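Local coordinates for ZmpA Glycopeptidase (Clostridium perfringens, PDB 6XSX), which probably cleaves the peptide backbone of glycosylated proteins as a metalloprotease, this chain being the catalytic M60 peptidase module of a much longer protein, at residues S183-V188 with E215-T220; G258-N263 with W277-E282; D177-F182 with K204-T209; W224-S229 with H285-N290. All coordinates share one frame; numbering follows the deposited sequence.

Interaction 1: residues S183-V188 with E215-T220; sequences SDKTLV and EVIKET
Thr-186 lays its methyl group against the flank of Ile-217, with Thr-186 CG2 only 3.4 Å from Ile-217 CG1, tighter than carbons normally pack. The two side chains run alongside one another, pointing opposite ways. The methyl therefore meets the middle of the longer isoleucine branch, while Ile-217 CD1 stands 4.2 Å from the same Thr-186 CG2. With chi1 at 85°, Thr-186 holds OG1 between its own backbone N and carbonyl carbon, and this rotation divides the residue by chemistry: the methyl goes to the helix and the hydroxyl to the turn, where Thr-186 OG1 is 2.7 Å from Ser-183 OG. Ser-183 OG also receives a weak bond from the backbone N of Thr-186 and is hydrogen-bonded to Asp-214 of helix 206-224. The second branch of Ile-217 is used as well, since its CG2 comes to 4.2 Å from Lys-185 CB. Beyond that carbon the lysine bends at chi2 and chi3 and turns away from the helix, carrying NZ to Asp-235 and the carbonyl of Phe-236. The segments join hairpin 179-190 to helix 206-224. Branching at CB restricts the rotation of Thr-186 and Ile-217 and gives the isoleucine two arms, one for each partner. No hydrogen bond joins the two segments, so their contact is apolar, but Asp-214, one turn before Ile-217, also binds the 183-185 turn, a polar clamp beside the apolar patch.

Interaction 2: residues G258-N263 with W277-E282; sequences GITGFN and WGFMHE
Helix 277-286 carries an HExxH pattern, the probable metal-binding signature of this peptidase, and it rests on strand 259-262 through Thr-260 and Phe-262 against Glu-282 and Phe-279. Strand 259-262 and the helical segment 277-282 run nearly antiparallel, at 150°, with their axes 8.6 Å apart at the closest. Thr-260 meets the base of Glu-282 crosswise: Thr-260 OG1 is 3.5 Å and CG2 3.9 Å from Glu-282 CB. The glutamate chain then bends at chi2 (-43°), which takes its carboxylate away from the strand while the aliphatic root stays packed. A water joins the two elements, 2.6 Å from Thr-260 OG1 and donating to Phe-279 O at 2.7 Å. Thr-260 OG1 is also hydrogen-bonded to Tyr-240 OH, so threonine serves here with both a packing methyl and a hydroxyl having more than one partner. Further along the strand, Phe-262 CD2 touches Phe-279 CE1 at 3.8 Å. The two rings lie obliquely, their planes 45° apart, and meet beside the first turn of the helix. No metal is bound to the histidines here. Even so, a helix bearing HExxH packed against a strand of the sheet is consistent with the active-site helix of zinc-dependent metallopeptidases.

Interaction 3: residues D177-F182 with K204-T209; sequences DVFDVF and KLPSET
Phe-179 and Pro-206 supply the first apolar contact, the tip of the phenyl ring meeting the pyrrolidine ring: Phe-179 CZ is 3.9 Å from Pro-206 CB, which lies at the ring edge and in its plane. The side chains cross at about a right angle. CG of Phe-179 stands opposite the backbone N (chi1 174°), a torsion that extends the ring from the strand to the proline. Val-181 makes the second apolar contact with both of its methyls straddling that of Thr-209; Val-181 CG2 is 3.9 Å and Val-181 CG1 4.0 Å from Thr-209 CG2. Val-181 CG1 also lies against the backbone, 3.9 Å from Pro-206 O. Phe-179 and Val-181 are two apart on strand 179-182, first strand of a beta-hairpin in the mixed sheet, so both face helix 206-224. Asp-180, between them, points to the opposite side of the sheet and is held there by Tyr-121, Tyr-145 and Asn-189. Proline suits the first turn of the helix, where its missing N-H costs no helical bond. Polar interactions do not cross between the two segments. Thr-209 turns its methyl to the strand and its OG1 to Leu-271 O and Tyr-199 OH, which satisfies a buried hydroxyl. On the outer flank of the helix start, Lys-204 NZ forms a salt bridge with Glu-208 OE1 at 3.5 Å, and the backbone N of Glu-208 bonds to Leu-205 O.

Interaction 4: residues W224-S229 with H285-N290; sequences WGFDES and HNFDTN
Trp-224 spreads one face of its indole beneath Phe-287, whose CB lies 4.2 Å from the centroid of the five-membered ring and 19° off its normal, a CH-pi contact. The phenyl ring of Phe-287 stands edge-on to the same indole face, centroids 5.8 Å apart and planes at 64°, a T-shaped pair. Trp-224 NE1 comes to 3.0 Å from Phe-287 O. Asp-288 meets the indole differently: its CB sits near the plane at the ring edge, 4.1 Å from Trp-224 NE1, while its carboxylate is almost perpendicular to the indole. Asp-288 OD1 accepts from the backbone N of Asn-290 at 3.0 Å, making an Asx turn that fixes the chain where it leaves the helix. The CD1 corner of Phe-287, on the side turned to the indole, also comes to 4.4 Å from Phe-226 CE2, and the Phe-226 ring has a cation-pi partner in Arg-374. Gly-225, with positive phi, lets the backbone turn between the two aromatics. The large flat indole thus suits a place where two helix ends converge. The arrangement pairs a Schellman motif closing helix 206-224 with the exit of helix 277-286, just beyond His-285 of the probable HExxH metal site.

All four contacts are buried, but interaction 3 lies farthest out, its centre about 21 Å from that of the chain, against about 8 to 12 Å for the others. Interactions 1 and 3 both set helix 206-224 on the sheet, at neighbouring hairpin strands and different helical turns. Interactions 2 and 4 share helix 277-286, which Asn-286 ties to Gly-258 N and Ile-259 O, while Met-280 packs on Val-216 and Thr-220, bringing the two helices together. Chemistry varies with place: aliphatic in 1; aliphatic with a proline and a phenyl edge in 3; mixed aromatic and water-bridged in 2, near the probable metal site; chiefly aromatic in 4, where the ends of two helices meet without a strand.

Interaction 1: residues S183-V188 with E215-T220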
loop_
_atom_site.group_PDB
_atom_site.type_symbol
_atom_site.label_atom_id
_atom_site.label_comp_id
_atom_site.label_asym_id
_atom_site.label_seq_id
_atom_site.Cartn_x
_atom_site.Cartn_y
_atom_site.Cartn_z
ATOM N N SER A 183 11.618 -8.257 10.772
ATOM C CA SER A 183 12.473 -8.171 9.599
ATOM C C SER A 183 13.396 -6.970 9.781
ATOM O O SER A 183 13.478 -6.433 10.886
ATOM C CB SER A 183 11.638 -8.077 8.346
ATOM O OG SER A 183 10.948 -6.833 8.287
ATOM N N ASP A 184 14.086 -6.541 8.715
ATOM C CA ASP A 184 14.881 -5.326 8.826
ATOM C C ASP A 184 13.966 -4.134 9.095
ATOM O O ASP A 184 14.296 -3.268 9.912
ATOM C CB ASP A 184 15.811 -5.108 7.626
ATOM C CG ASP A 184 16.914 -6.156 7.522
ATOM O OD1 ASP A 184 17.289 -6.734 8.570
ATOM O OD2 ASP A 184 17.380 -6.401 6.398
ATOM N N LYS A 185 12.800 -4.124 8.434
ATOM C CA LYS A 185 12.007 -2.906 8.365
ATOM C C LYS A 185 10.600 -3.117 8.909
ATOM O O LYS A 185 9.825 -2.171 8.938
ATOM C CB LYS A 185 11.938 -2.364 6.929
ATOM C CG LYS A 185 13.267 -1.933 6.306
ATOM C CD LYS A 185 13.999 -0.804 7.023
ATOM C CE LYS A 185 13.279 0.529 6.955
ATOM N NZ LYS A 185 14.155 1.651 7.372
ATOM N N THR A 186 10.247 -4.350 9.309
ATOM C CA THR A 186 8.859 -4.604 9.673
ATOM C C THR A 186 8.730 -5.495 10.902
ATOM O O THR A 186 9.691 -6.154 11.333
ATOM C CB THR A 186 8.041 -5.227 8.530
ATOM O OG1 THR A 186 8.249 -6.640 8.570
ATOM C CG2 THR A 186 8.369 -4.675 7.156
ATOM N N LEU A 187 7.500 -5.497 11.429
ATOM C CA LEU A 187 7.026 -6.432 12.438
ATOM C C LEU A 187 5.714 -7.046 11.953
ATOM O O LEU A 187 4.817 -6.344 11.473
ATOM C CB LEU A 187 6.850 -5.716 13.788
ATOM C CG LEU A 187 6.060 -6.475 14.863
ATOM C CD1 LEU A 187 6.694 -7.828 15.174
ATOM C CD2 LEU A 187 5.918 -5.651 16.141
ATOM N N VAL A 188 5.641 -8.377 12.035
ATOM C CA VAL A 188 4.395 -9.099 11.835
ATOM C C VAL A 188 4.042 -9.782 13.158
ATOM O O VAL A 188 4.788 -10.634 13.641
ATOM C CB VAL A 188 4.507 -10.118 10.679
ATOM C CG1 VAL A 188 3.293 -11.034 10.600
ATOM C CG2 VAL A 188 4.748 -9.441 9.334
ATOM N N GLU A 215 10.877 -6.976 1.279
ATOM C CA GLU A 215 10.701 -6.747 -0.146
ATOM C C GLU A 215 9.512 -5.812 -0.378
ATOM O O GLU A 215 9.548 -5.013 -1.307
ATOM C CB GLU A 215 10.508 -8.065 -0.906
ATOM C CG GLU A 215 11.786 -8.873 -1.099
ATOM C CD GLU A 215 12.892 -8.202 -1.908
ATOM O OE1 GLU A 215 12.614 -7.193 -2.586
ATOM O OE2 GLU A 215 14.036 -8.690 -1.863
ATOM N N VAL A 216 8.456 -5.936 0.443
ATOM C CA VAL A 216 7.277 -5.097 0.266
ATOM C C VAL A 216 7.636 -3.637 0.554
ATOM O O VAL A 216 7.261 -2.755 -0.220
ATOM C CB VAL A 216 6.077 -5.577 1.107
ATOM C CG1 VAL A 216 4.954 -4.554 1.157
ATOM C CG2 VAL A 216 5.541 -6.911 0.610
ATOM N N ILE A 217 8.380 -3.392 1.648
ATOM C CA ILE A 217 8.740 -2.033 2.041
ATOM C C ILE A 217 9.682 -1.418 1.001
ATOM O O ILE A 217 9.532 -0.251 0.638
ATOM C CB ILE A 217 9.333 -1.982 3.470
ATOM C CG1 ILE A 217 8.327 -2.447 4.527
ATOM C CG2 ILE A 217 9.881 -0.588 3.783
ATOM C CD1 ILE A 217 7.120 -1.545 4.661
ATOM N N LYS A 218 10.644 -2.217 0.521
ATOM C CA LYS A 218 11.561 -1.788 -0.528
ATOM C C LYS A 218 10.770 -1.328 -1.756
ATOM O O LYS A 218 10.919 -0.198 -2.209
ATOM C CB LYS A 218 12.541 -2.916 -0.871
ATOM C CG LYS A 218 13.796 -2.485 -1.621
ATOM C CD LYS A 218 14.808 -3.607 -1.757
ATOM C CE LYS A 218 15.774 -3.398 -2.905
ATOM N NZ LYS A 218 16.125 -4.696 -3.534
ATOM N N GLU A 219 9.915 -2.209 -2.283
ATOM C CA GLU A 219 9.137 -1.917 -3.479
ATOM C C GLU A 219 8.263 -0.682 -3.236
ATOM O O GLU A 219 8.206 0.204 -4.085
ATOM C CB GLU A 219 8.364 -3.166 -3.927
ATOM C CG GLU A 219 7.547 -3.002 -5.201
ATOM C CD GLU A 219 8.300 -2.435 -6.396
ATOM O OE1 GLU A 219 9.518 -2.675 -6.498
ATOM O OE2 GLU A 219 7.674 -1.742 -7.214
ATOM N N THR A 220 7.645 -0.596 -2.049
ATOM C CA THR A 220 6.764 0.514 -1.717
ATOM C C THR A 220 7.539 1.827 -1.718
ATOM O O THR A 220 7.064 2.840 -2.234
ATOM C CB THR A 220 6.059 0.344 -0.364
ATOM O OG1 THR A 220 5.124 -0.727 -0.489
ATOM C CG2 THR A 220 5.320 1.595 0.068
#

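Interaction 2: residues G258-N263 with W277-E282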
loop_
_atom_site.group_PDB
_atom_site.type_symbol
_atom_site.label_atom_id
_atom_site.label_comp_id
_atom_site.label_asym_id
_atom_site.label_seq_id
_atom_site.Cartn_x
_atom_site.Cartn_y
_atom_site.Cartn_z
ATOM N N GLY A 258 1.629 3.967 11.054
ATOM C CA GLY A 258 2.541 2.964 10.529
ATOM C C GLY A 258 2.169 1.552 10.973
ATOM O O GLY A 258 3.036 0.696 11.118
ATOM N N ILE A 259 0.870 1.326 11.184
ATOM C CA ILE A 259 0.369 0.024 11.596
ATOM C C ILE A 259 -0.725 -0.401 10.619
ATOM O O ILE A 259 -1.645 0.373 10.354
ATOM C CB ILE A 259 -0.157 0.088 13.049
ATOM C CG1 ILE A 259 0.974 0.357 14.049
ATOM C CG2 ILE A 259 -0.945 -1.166 13.407
ATOM C CD1 ILE A 259 0.535 1.028 15.346
ATOM N N THR A 260 -0.618 -1.637 10.108
ATOM C CA THR A 260 -1.737 -2.313 9.466
ATOM C C THR A 260 -2.383 -3.280 10.461
ATOM O O THR A 260 -1.709 -4.112 11.068
ATOM C CB THR A 260 -1.299 -3.086 8.212
ATOM O OG1 THR A 260 -0.980 -2.145 7.185
ATOM C CG2 THR A 260 -2.352 -4.062 7.727
ATOM N N GLY A 261 -3.697 -3.149 10.639
ATOM C CA GLY A 261 -4.452 -4.099 11.440
ATOM C C GLY A 261 -5.160 -5.087 10.520
ATOM O O GLY A 261 -5.611 -4.692 9.451
ATOM N N PHE A 262 -5.196 -6.365 10.917
ATOM C CA PHE A 262 -5.912 -7.399 10.186
ATOM C C PHE A 262 -6.638 -8.266 11.212
ATOM O O PHE A 262 -6.199 -8.371 12.355
ATOM C CB PHE A 262 -4.956 -8.228 9.320
ATOM C CG PHE A 262 -3.766 -8.781 10.068
ATOM C CD1 PHE A 262 -3.897 -9.877 10.918
ATOM C CD2 PHE A 262 -2.517 -8.181 9.956
ATOM C CE1 PHE A 262 -2.806 -10.354 11.633
ATOM C CE2 PHE A 262 -1.419 -8.678 10.649
ATOM C CZ PHE A 262 -1.567 -9.753 11.500
ATOM N N ASN A 263 -7.739 -8.893 10.793
ATOM C CA ASN A 263 -8.556 -9.693 11.690
ATOM C C ASN A 263 -7.991 -11.114 11.755
ATOM O O ASN A 263 -7.072 -11.456 11.006
ATOM C CB ASN A 263 -10.030 -9.658 11.263
ATOM C CG ASN A 263 -11.010 -9.762 12.418
ATOM O OD1 ASN A 263 -10.663 -10.179 13.530
ATOM N ND2 ASN A 263 -12.251 -9.375 12.162
ATOM N N TRP A 277 -5.270 -6.519 -2.428
ATOM C CA TRP A 277 -5.860 -5.201 -2.217
ATOM C C TRP A 277 -5.989 -4.859 -0.727
ATOM O O TRP A 277 -5.586 -3.775 -0.302
ATOM C CB TRP A 277 -7.203 -5.064 -2.948
ATOM C CG TRP A 277 -7.771 -3.687 -2.795
ATOM C CD1 TRP A 277 -8.522 -3.230 -1.751
ATOM C CD2 TRP A 277 -7.559 -2.556 -3.660
ATOM N NE1 TRP A 277 -8.804 -1.902 -1.914
ATOM C CE2 TRP A 277 -8.232 -1.459 -3.078
ATOM C CE3 TRP A 277 -6.885 -2.363 -4.874
ATOM C CZ2 TRP A 277 -8.258 -0.192 -3.668
ATOM C CZ3 TRP A 277 -6.914 -1.115 -5.457
ATOM C CH2 TRP A 277 -7.592 -0.048 -4.863
ATOM N N GLY A 278 -6.609 -5.758 0.049
ATOM C CA GLY A 278 -6.830 -5.551 1.475
ATOM C C GLY A 278 -5.585 -5.056 2.218
ATOM O O GLY A 278 -5.631 -4.012 2.860
ATOM N N PHE A 279 -4.467 -5.789 2.108
ATOM C CA PHE A 279 -3.260 -5.445 2.850
ATOM C C PHE A 279 -2.633 -4.154 2.335
ATOM O O PHE A 279 -2.254 -3.294 3.130
ATOM C CB PHE A 279 -2.245 -6.591 2.842
ATOM C CG PHE A 279 -2.508 -7.633 3.900
ATOM C CD1 PHE A 279 -1.986 -7.492 5.179
ATOM C CD2 PHE A 279 -3.319 -8.727 3.629
ATOM C CE1 PHE A 279 -2.242 -8.440 6.162
ATOM C CE2 PHE A 279 -3.574 -9.675 4.610
ATOM C CZ PHE A 279 -3.039 -9.527 5.875
ATOM N N MET A 280 -2.515 -4.027 1.008
ATOM C CA MET A 280 -1.740 -2.943 0.428
ATOM C C MET A 280 -2.511 -1.625 0.488
ATOM O O MET A 280 -1.910 -0.557 0.563
ATOM C CB MET A 280 -1.294 -3.282 -0.997
ATOM C CG MET A 280 -0.373 -4.491 -1.031
ATOM S SD MET A 280 1.013 -4.319 0.146
ATOM C CE MET A 280 1.932 -3.001 -0.635
ATOM N N HIS A 281 -3.844 -1.707 0.525
ATOM C CA HIS A 281 -4.658 -0.516 0.712
ATOM C C HIS A 281 -4.333 0.127 2.058
ATOM O O HIS A 281 -4.230 1.345 2.147
ATOM C CB HIS A 281 -6.148 -0.848 0.545
ATOM C CG HIS A 281 -7.081 0.240 0.965
ATOM N ND1 HIS A 281 -7.528 1.216 0.087
ATOM C CD2 HIS A 281 -7.659 0.506 2.159
ATOM C CE1 HIS A 281 -8.337 2.039 0.723
ATOM N NE2 HIS A 281 -8.438 1.623 2.003
ATOM N N GLU A 282 -4.146 -0.701 3.094
ATOM C CA GLU A 282 -3.800 -0.202 4.419
ATOM C C GLU A 282 -2.396 0.390 4.432
ATOM O O GLU A 282 -2.174 1.416 5.061
ATOM C CB GLU A 282 -3.915 -1.287 5.491
ATOM C CG GLU A 282 -5.319 -1.858 5.618
ATOM C CD GLU A 282 -6.443 -0.837 5.589
ATOM O OE1 GLU A 282 -6.285 0.228 6.206
ATOM O OE2 GLU A 282 -7.476 -1.104 4.930
HETATM O O HOH W 1 -0.308 -3.493 5.018
#

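Interaction 3: residues D177-F182 with K204-T209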
loop_
_atom_site.group_PDB
_atom_site.type_symbol
_atom_site.label_atom_id
_atom_site.label_comp_id
_atom_site.label_asym_id
_atom_site.label_seq_id
_atom_site.Cartn_x
_atom_site.Cartn_y
_atom_site.Cartn_z
ATOM N N ASP A 177 -1.096 -15.337 23.690
ATOM C CA ASP A 177 -0.949 -16.167 22.502
ATOM C C ASP A 177 -0.339 -15.291 21.405
ATOM O O ASP A 177 -1.058 -14.547 20.741
ATOM C CB ASP A 177 -2.301 -16.770 22.080
ATOM C CG ASP A 177 -2.217 -17.841 20.993
ATOM O OD1 ASP A 177 -1.107 -18.066 20.454
ATOM O OD2 ASP A 177 -3.269 -18.445 20.679
ATOM N N VAL A 178 0.985 -15.371 21.229
ATOM C CA VAL A 178 1.679 -14.397 20.396
ATOM C C VAL A 178 2.904 -15.022 19.733
ATOM O O VAL A 178 3.645 -15.753 20.388
ATOM C CB VAL A 178 2.090 -13.135 21.187
ATOM C CG1 VAL A 178 2.987 -13.459 22.378
ATOM C CG2 VAL A 178 2.779 -12.112 20.298
ATOM N N PHE A 179 3.121 -14.656 18.454
ATOM C CA PHE A 179 4.370 -14.889 17.739
ATOM C C PHE A 179 4.706 -13.667 16.888
ATOM O O PHE A 179 3.841 -13.161 16.164
ATOM C CB PHE A 179 4.263 -16.139 16.858
ATOM C CG PHE A 179 5.455 -16.377 15.972
ATOM C CD1 PHE A 179 6.643 -16.876 16.494
ATOM C CD2 PHE A 179 5.399 -16.095 14.616
ATOM C CE1 PHE A 179 7.746 -17.084 15.675
ATOM C CE2 PHE A 179 6.502 -16.293 13.800
ATOM C CZ PHE A 179 7.671 -16.799 14.328
ATOM N N ASP A 180 5.963 -13.200 16.975
ATOM C CA ASP A 180 6.388 -12.019 16.230
ATOM C C ASP A 180 7.469 -12.386 15.221
ATOM O O ASP A 180 8.383 -13.134 15.554
ATOM C CB ASP A 180 6.932 -10.913 17.142
ATOM C CG ASP A 180 5.871 -10.087 17.859
ATOM O OD1 ASP A 180 4.714 -10.096 17.407
ATOM O OD2 ASP A 180 6.212 -9.425 18.860
ATOM N N VAL A 181 7.379 -11.802 14.016
ATOM C CA VAL A 181 8.482 -11.810 13.064
ATOM C C VAL A 181 9.000 -10.383 12.898
ATOM O O VAL A 181 8.260 -9.508 12.437
ATOM C CB VAL A 181 8.068 -12.363 11.686
ATOM C CG1 VAL A 181 9.271 -12.488 10.754
ATOM C CG2 VAL A 181 7.319 -13.685 11.795
ATOM N N PHE A 182 10.276 -10.182 13.256
ATOM C CA PHE A 182 10.989 -8.939 13.007
ATOM C C PHE A 182 11.873 -9.098 11.778
ATOM O O PHE A 182 12.754 -9.959 11.749
ATOM C CB PHE A 182 11.884 -8.571 14.193
ATOM C CG PHE A 182 11.138 -8.426 15.493
ATOM C CD1 PHE A 182 10.760 -7.177 15.953
ATOM C CD2 PHE A 182 10.797 -9.542 16.245
ATOM C CE1 PHE A 182 10.059 -7.047 17.146
ATOM C CE2 PHE A 182 10.103 -9.410 17.440
ATOM C CZ PHE A 182 9.735 -8.162 17.887
ATOM N N LYS A 204 6.189 -23.759 5.282
ATOM C CA LYS A 204 6.863 -22.478 5.165
ATOM C C LYS A 204 7.545 -22.160 6.487
ATOM O O LYS A 204 7.229 -22.772 7.501
ATOM C CB LYS A 204 5.861 -21.388 4.779
ATOM C CG LYS A 204 5.441 -21.413 3.317
ATOM C CD LYS A 204 4.420 -20.359 2.981
ATOM C CE LYS A 204 4.006 -20.404 1.525
ATOM N NZ LYS A 204 5.194 -20.388 0.638
ATOM N N LEU A 205 8.483 -21.208 6.448
ATOM C CA LEU A 205 9.288 -20.870 7.609
ATOM C C LEU A 205 9.260 -19.358 7.839
ATOM O O LEU A 205 9.069 -18.573 6.905
ATOM C CB LEU A 205 10.714 -21.404 7.401
ATOM C CG LEU A 205 10.841 -22.926 7.240
ATOM C CD1 LEU A 205 12.126 -23.298 6.518
ATOM C CD2 LEU A 205 10.762 -23.654 8.580
ATOM N N PRO A 206 9.414 -18.898 9.105
ATOM C CA PRO A 206 9.381 -17.468 9.414
ATOM C C PRO A 206 10.427 -16.630 8.685
ATOM O O PRO A 206 10.199 -15.447 8.442
ATOM C CB PRO A 206 9.605 -17.375 10.934
ATOM C CG PRO A 206 10.056 -18.758 11.367
ATOM C CD PRO A 206 9.579 -19.731 10.304
ATOM N N SER A 207 11.580 -17.226 8.352
ATOM C CA SER A 207 12.615 -16.478 7.652
ATOM C C SER A 207 12.061 -15.878 6.360
ATOM O O SER A 207 12.478 -14.793 5.946
ATOM C CB SER A 207 13.832 -17.320 7.384
ATOM O OG SER A 207 13.487 -18.406 6.538
ATOM N N GLU A 208 11.099 -16.584 5.748
ATOM C CA GLU A 208 10.475 -16.153 4.506
ATOM C C GLU A 208 9.469 -15.025 4.760
ATOM O O GLU A 208 9.321 -14.112 3.941
ATOM C CB GLU A 208 9.798 -17.341 3.828
ATOM C CG GLU A 208 9.112 -16.964 2.530
ATOM C CD GLU A 208 8.447 -18.130 1.816
ATOM O OE1 GLU A 208 7.811 -18.968 2.502
ATOM O OE2 GLU A 208 8.567 -18.199 0.575
ATOM N N THR A 209 8.772 -15.102 5.898
ATOM C CA THR A 209 7.870 -14.034 6.299
ATOM C C THR A 209 8.645 -12.724 6.374
ATOM O O THR A 209 8.166 -11.693 5.917
ATOM C CB THR A 209 7.203 -14.308 7.656
ATOM O OG1 THR A 209 6.405 -15.477 7.489
ATOM C CG2 THR A 209 6.325 -13.157 8.104
#

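Interaction 4: residues W224-S229 with H285-N290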
loop_
_atom_site.group_PDB
_atom_site.type_symbol
_atom_site.label_atom_id
_atom_site.label_comp_id
_atom_site.label_asym_id
_atom_site.label_seq_id
_atom_site.Cartn_x
_atom_site.Cartn_y
_atom_site.Cartn_z
ATOM N N TRP A 224 7.211 5.090 -4.173
ATOM C CA TRP A 224 6.828 6.362 -3.577
ATOM C C TRP A 224 7.901 7.431 -3.808
ATOM O O TRP A 224 7.704 8.591 -3.442
ATOM C CB TRP A 224 6.538 6.169 -2.082
ATOM C CG TRP A 224 5.204 6.698 -1.660
ATOM C CD1 TRP A 224 4.965 7.751 -0.827
ATOM C CD2 TRP A 224 3.914 6.202 -2.065
ATOM N NE1 TRP A 224 3.617 7.936 -0.680
ATOM C CE2 TRP A 224 2.947 7.009 -1.432
ATOM C CE3 TRP A 224 3.486 5.160 -2.896
ATOM C CZ2 TRP A 224 1.576 6.804 -1.600
ATOM C CZ3 TRP A 224 2.131 4.949 -3.055
ATOM C CH2 TRP A 224 1.189 5.761 -2.416
ATOM N N GLY A 225 9.043 7.031 -4.388
ATOM C CA GLY A 225 10.095 7.964 -4.769
ATOM C C GLY A 225 11.093 8.294 -3.657
ATOM O O GLY A 225 11.762 9.329 -3.720
ATOM N N PHE A 226 11.214 7.411 -2.653
ATOM C CA PHE A 226 12.261 7.547 -1.644
ATOM C C PHE A 226 13.563 6.998 -2.218
ATOM O O PHE A 226 13.888 5.831 -2.031
ATOM C CB PHE A 226 11.863 6.873 -0.326
ATOM C CG PHE A 226 10.716 7.547 0.382
ATOM C CD1 PHE A 226 10.924 8.690 1.139
ATOM C CD2 PHE A 226 9.429 7.041 0.283
ATOM C CE1 PHE A 226 9.866 9.318 1.780
ATOM C CE2 PHE A 226 8.372 7.669 0.925
ATOM C CZ PHE A 226 8.590 8.810 1.666
ATOM N N ASP A 227 14.291 7.845 -2.953
ATOM C CA ASP A 227 15.411 7.373 -3.751
ATOM C C ASP A 227 16.729 7.924 -3.201
ATOM O O ASP A 227 17.774 7.758 -3.823
ATOM C CB ASP A 227 15.192 7.705 -5.231
ATOM C CG ASP A 227 15.060 9.197 -5.483
ATOM O OD1 ASP A 227 15.002 9.962 -4.504
ATOM O OD2 ASP A 227 15.020 9.584 -6.656
ATOM N N GLU A 228 16.668 8.575 -2.032
ATOM C CA GLU A 228 17.849 9.084 -1.345
ATOM C C GLU A 228 18.335 10.368 -2.020
ATOM O O GLU A 228 19.464 10.793 -1.795
ATOM C CB GLU A 228 18.958 8.019 -1.246
ATOM C CG GLU A 228 18.544 6.718 -0.564
ATOM C CD GLU A 228 18.048 6.865 0.870
ATOM O OE1 GLU A 228 18.638 7.676 1.618
ATOM O OE2 GLU A 228 17.056 6.184 1.239
ATOM N N SER A 229 17.462 11.008 -2.810
ATOM C CA SER A 229 17.826 12.188 -3.575
ATOM C C SER A 229 17.814 13.446 -2.704
ATOM O O SER A 229 18.352 14.477 -3.102
ATOM C CB SER A 229 16.938 12.346 -4.800
ATOM O OG SER A 229 15.582 12.577 -4.433
ATOM N N HIS A 285 -2.580 3.887 2.979
ATOM C CA HIS A 285 -3.048 4.910 3.902
ATOM C C HIS A 285 -1.886 5.407 4.756
ATOM O O HIS A 285 -1.835 6.578 5.096
ATOM C CB HIS A 285 -4.088 4.351 4.882
ATOM C CG HIS A 285 -5.486 4.262 4.376
ATOM N ND1 HIS A 285 -6.091 5.290 3.675
ATOM C CD2 HIS A 285 -6.415 3.288 4.518
ATOM C CE1 HIS A 285 -7.328 4.938 3.372
ATOM N NE2 HIS A 285 -7.554 3.709 3.888
ATOM N N ASN A 286 -0.981 4.496 5.132
ATOM C CA ASN A 286 0.097 4.826 6.050
ATOM C C ASN A 286 1.178 5.641 5.345
ATOM O O ASN A 286 1.916 6.387 5.991
ATOM C CB ASN A 286 0.665 3.577 6.731
ATOM C CG ASN A 286 -0.090 3.223 7.998
ATOM O OD1 ASN A 286 -0.314 4.082 8.849
ATOM N ND2 ASN A 286 -0.476 1.965 8.133
ATOM N N PHE A 287 1.271 5.504 4.019
ATOM C CA PHE A 287 2.375 6.148 3.318
ATOM C C PHE A 287 2.079 7.571 2.825
ATOM O O PHE A 287 2.966 8.176 2.227
ATOM C CB PHE A 287 2.963 5.244 2.229
ATOM C CG PHE A 287 4.103 4.390 2.720
ATOM C CD1 PHE A 287 5.410 4.841 2.645
ATOM C CD2 PHE A 287 3.866 3.149 3.293
ATOM C CE1 PHE A 287 6.461 4.065 3.120
ATOM C CE2 PHE A 287 4.913 2.376 3.765
ATOM C CZ PHE A 287 6.209 2.829 3.668
ATOM N N ASP A 288 0.877 8.127 3.062
ATOM C CA ASP A 288 0.674 9.526 2.685
ATOM C C ASP A 288 -0.381 10.226 3.539
ATOM O O ASP A 288 -1.537 9.809 3.575
ATOM C CB ASP A 288 0.395 9.706 1.190
ATOM C CG ASP A 288 0.612 11.126 0.686
ATOM O OD1 ASP A 288 1.142 11.971 1.446
ATOM O OD2 ASP A 288 0.264 11.379 -0.477
ATOM N N THR A 289 0.029 11.335 4.167
ATOM C CA THR A 289 -0.853 12.136 5.002
ATOM C C THR A 289 -0.859 13.586 4.530
ATOM O O THR A 289 -1.365 14.460 5.233
ATOM C CB THR A 289 -0.387 12.169 6.465
ATOM O OG1 THR A 289 0.952 12.671 6.511
ATOM C CG2 THR A 289 -0.496 10.829 7.152
ATOM N N ASN A 290 -0.275 13.838 3.353
ATOM C CA ASN A 290 -0.097 15.198 2.866
ATOM C C ASN A 290 -1.459 15.868 2.658
ATOM O O ASN A 290 -2.246 15.441 1.811
ATOM C CB ASN A 290 0.759 15.210 1.597
ATOM C CG ASN A 290 1.210 16.590 1.164
ATOM O OD1 ASN A 290 0.838 17.605 1.755
ATOM N ND2 ASN A 290 2.008 16.635 0.111
#